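Local coordinates for putative methylthioribose-1-phosphate isomerase (Pyrococcus horikoshii OT3, PDB 6A34), which probably catalyses the interconversion of 5-methylthioribose 1-phosphate and 5-methylthioribulose 1-phosphate in the methionine salvage pathway, at residues A[21-26]-A[38-43]. Numbering follows the deposited sequence.
Sequences NKSVYM and VEKFSK
A beta hairpin with a long connection, its strands 23-27 and 38-41 running antiparallel, forms two thirds of a small three-stranded sheet. Val24 and Phe41 make a hydrogen-bonded pair: Val24 N reaches Phe41 O at 2.9 Å, and the return bond from Phe41 N to Val24 O is just as short, both donors lying in the carbonyl planes. At the next such pair, Met26 N donates to Glu39 O at 3.1 Å and Glu39 N to Met26 O, but here each donor sits more than 25° above the carbonyl plane. Between them, Tyr25 and Lys40 form a non-hydrogen-bonded pair, with Tyr25 CA 3.3 Å from Glu39 O in a CA-H...O contact.

On the face of Tyr25 and Lys40 the two side chains run side by side, pointing the same way. With CG anti to its backbone N (chi1 -175°), Lys40 lays its methylenes along the phenol, CD 3.5 Å from Tyr25 CE2, while Val38 CG1 meets the ring edge. The phenol also makes a cation-pi contact with Lys20. An alanine in place of Tyr25 would remove the ring, and would probably leave the Lys40 methylenes without their apolar neighbour and Lys20 without its cation-pi partner, keeping only the CB contact with Val38.

On the other face, the extended Met26 chain crosses Phe41 at about a right angle, bringing Met26 SD to the ring edge, 3.8 Å from Phe41 CE2, in a Met-aromatic contact. Val24, Met26 and Phe41 pack on helix 44-52, and the first two also on helix 59-76, so the contact is typical of an antiparallel hairpin with one face laid against helices.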
loop_
_atom_site.group_PDB
_atom_site.type_symbol
_atom_site.label_atom_id
_atom_site.label_comp_id
_atom_site.label_asym_id
_atom_site.label_seq_id
_atom_site.Cartn_x
_atom_site.Cartn_y
_atom_site.Cartn_z
ATOM N N ASN A 21 -34.896 11.934 -20.649
ATOM C CA ASN A 21 -35.757 13.109 -20.305
ATOM C C ASN A 21 -34.963 14.430 -20.235
ATOM O O ASN A 21 -35.107 15.196 -19.265
ATOM C CB ASN A 21 -36.397 12.972 -18.922
ATOM C CG ASN A 21 -37.031 11.624 -18.699
ATOM O OD1 ASN A 21 -36.681 10.927 -17.738
ATOM N ND2 ASN A 21 -37.939 11.255 -19.590
ATOM N N LYS A 22 -34.093 14.680 -21.219
ATOM C CA LYS A 22 -33.330 15.935 -21.299
ATOM C C LYS A 22 -32.482 16.153 -20.044
ATOM O O LYS A 22 -32.195 17.281 -19.679
ATOM C CB LYS A 22 -34.276 17.125 -21.494
ATOM C CG LYS A 22 -35.262 16.977 -22.647
ATOM C CD LYS A 22 -35.960 18.282 -22.959
ATOM C CE LYS A 22 -36.537 18.346 -24.357
ATOM N NZ LYS A 22 -37.901 17.775 -24.411
ATOM N N SER A 23 -32.044 15.061 -19.411
ATOM C CA SER A 23 -31.219 15.150 -18.230
ATOM C C SER A 23 -30.080 14.122 -18.280
ATOM O O SER A 23 -30.280 12.939 -18.662
ATOM C CB SER A 23 -32.080 14.989 -17.011
ATOM O OG SER A 23 -32.914 16.121 -16.854
ATOM N N VAL A 24 -28.883 14.576 -17.895
ATOM C CA VAL A 24 -27.738 13.698 -17.727
ATOM C C VAL A 24 -27.715 13.205 -16.280
ATOM O O VAL A 24 -27.741 14.001 -15.348
ATOM C CB VAL A 24 -26.420 14.391 -18.105
ATOM C CG1 VAL A 24 -25.233 13.457 -17.932
ATOM C CG2 VAL A 24 -26.458 14.928 -19.524
ATOM N N TYR A 25 -27.701 11.886 -16.101
ATOM C CA TYR A 25 -27.671 11.271 -14.759
ATOM C C TYR A 25 -26.319 10.589 -14.533
ATOM O O TYR A 25 -25.928 9.812 -15.348
ATOM C CB TYR A 25 -28.782 10.229 -14.611
ATOM C CG TYR A 25 -30.204 10.742 -14.701
ATOM C CD1 TYR A 25 -30.776 11.075 -15.922
ATOM C CD2 TYR A 25 -31.015 10.816 -13.576
ATOM C CE1 TYR A 25 -32.091 11.507 -16.020
ATOM C CE2 TYR A 25 -32.334 11.244 -13.656
ATOM C CZ TYR A 25 -32.883 11.590 -14.884
ATOM O OH TYR A 25 -34.182 12.014 -14.980
ATOM N N MET A 26 -25.660 10.869 -13.397
ATOM C CA MET A 26 -24.331 10.341 -13.061
ATOM C C MET A 26 -24.335 9.786 -11.634
ATOM O O MET A 26 -24.758 10.467 -10.672
ATOM C CB MET A 26 -23.242 11.416 -13.115
ATOM C CG MET A 26 -23.177 12.168 -14.405
ATOM S SD MET A 26 -21.803 13.315 -14.356
ATOM C CE MET A 26 -22.048 14.271 -15.851
ATOM N N VAL A 38 -27.362 9.159 -7.376
ATOM C CA VAL A 38 -27.426 9.520 -8.772
ATOM C C VAL A 38 -27.826 10.993 -8.881
ATOM O O VAL A 38 -28.944 11.344 -8.553
ATOM C CB VAL A 38 -28.422 8.614 -9.511
ATOM C CG1 VAL A 38 -28.378 8.873 -11.008
ATOM C CG2 VAL A 38 -28.167 7.146 -9.204
ATOM N N GLU A 39 -26.880 11.838 -9.292
ATOM C CA GLU A 39 -27.120 13.243 -9.541
ATOM C C GLU A 39 -27.885 13.369 -10.868
ATOM O O GLU A 39 -27.741 12.501 -11.733
ATOM C CB GLU A 39 -25.813 14.039 -9.620
ATOM C CG GLU A 39 -24.994 14.076 -8.337
ATOM C CD GLU A 39 -25.691 14.530 -7.059
ATOM O OE1 GLU A 39 -26.792 15.136 -7.146
ATOM O OE2 GLU A 39 -25.126 14.255 -5.972
ATOM N N LYS A 40 -28.689 14.437 -10.974
ATOM C CA LYS A 40 -29.532 14.796 -12.127
ATOM C C LYS A 40 -29.124 16.199 -12.589
ATOM O O LYS A 40 -29.200 17.144 -11.814
ATOM C CB LYS A 40 -31.002 14.785 -11.709
ATOM C CG LYS A 40 -32.025 15.019 -12.814
ATOM C CD LYS A 40 -33.374 14.397 -12.475
ATOM C CE LYS A 40 -34.422 14.524 -13.563
ATOM N NZ LYS A 40 -35.173 15.794 -13.457
ATOM N N PHE A 41 -28.616 16.300 -13.820
ATOM C CA PHE A 41 -28.069 17.521 -14.357
ATOM C C PHE A 41 -28.842 17.908 -15.620
ATOM O O PHE A 41 -28.946 17.102 -16.537
ATOM C CB PHE A 41 -26.579 17.365 -14.667
ATOM C CG PHE A 41 -25.719 17.011 -13.477
ATOM C CD1 PHE A 41 -25.705 17.816 -12.345
ATOM C CD2 PHE A 41 -24.934 15.871 -13.480
ATOM C CE1 PHE A 41 -24.921 17.495 -11.246
ATOM C CE2 PHE A 41 -24.164 15.542 -12.378
ATOM C CZ PHE A 41 -24.143 16.365 -11.272
ATOM N N SER A 42 -29.294 19.171 -15.661
ATOM C CA SER A 42 -30.256 19.681 -16.638
ATOM C C SER A 42 -29.685 20.832 -17.481
ATOM O O SER A 42 -30.361 21.295 -18.372
ATOM C CB SER A 42 -31.510 20.104 -15.924
ATOM O OG SER A 42 -31.959 19.050 -15.070
ATOM N N LYS A 43 -28.438 21.256 -17.227
ATOM C CA LYS A 43 -27.777 22.335 -18.002
ATOM C C LYS A 43 -26.349 21.911 -18.349
ATOM O O LYS A 43 -25.742 21.142 -17.599
ATOM C CB LYS A 43 -27.712 23.636 -17.196
ATOM C CG LYS A 43 -29.021 24.052 -16.533
ATOM C CD LYS A 43 -28.882 25.201 -15.546
ATOM C CE LYS A 43 -29.910 25.121 -14.432
ATOM N NZ LYS A 43 -30.179 26.444 -13.822
#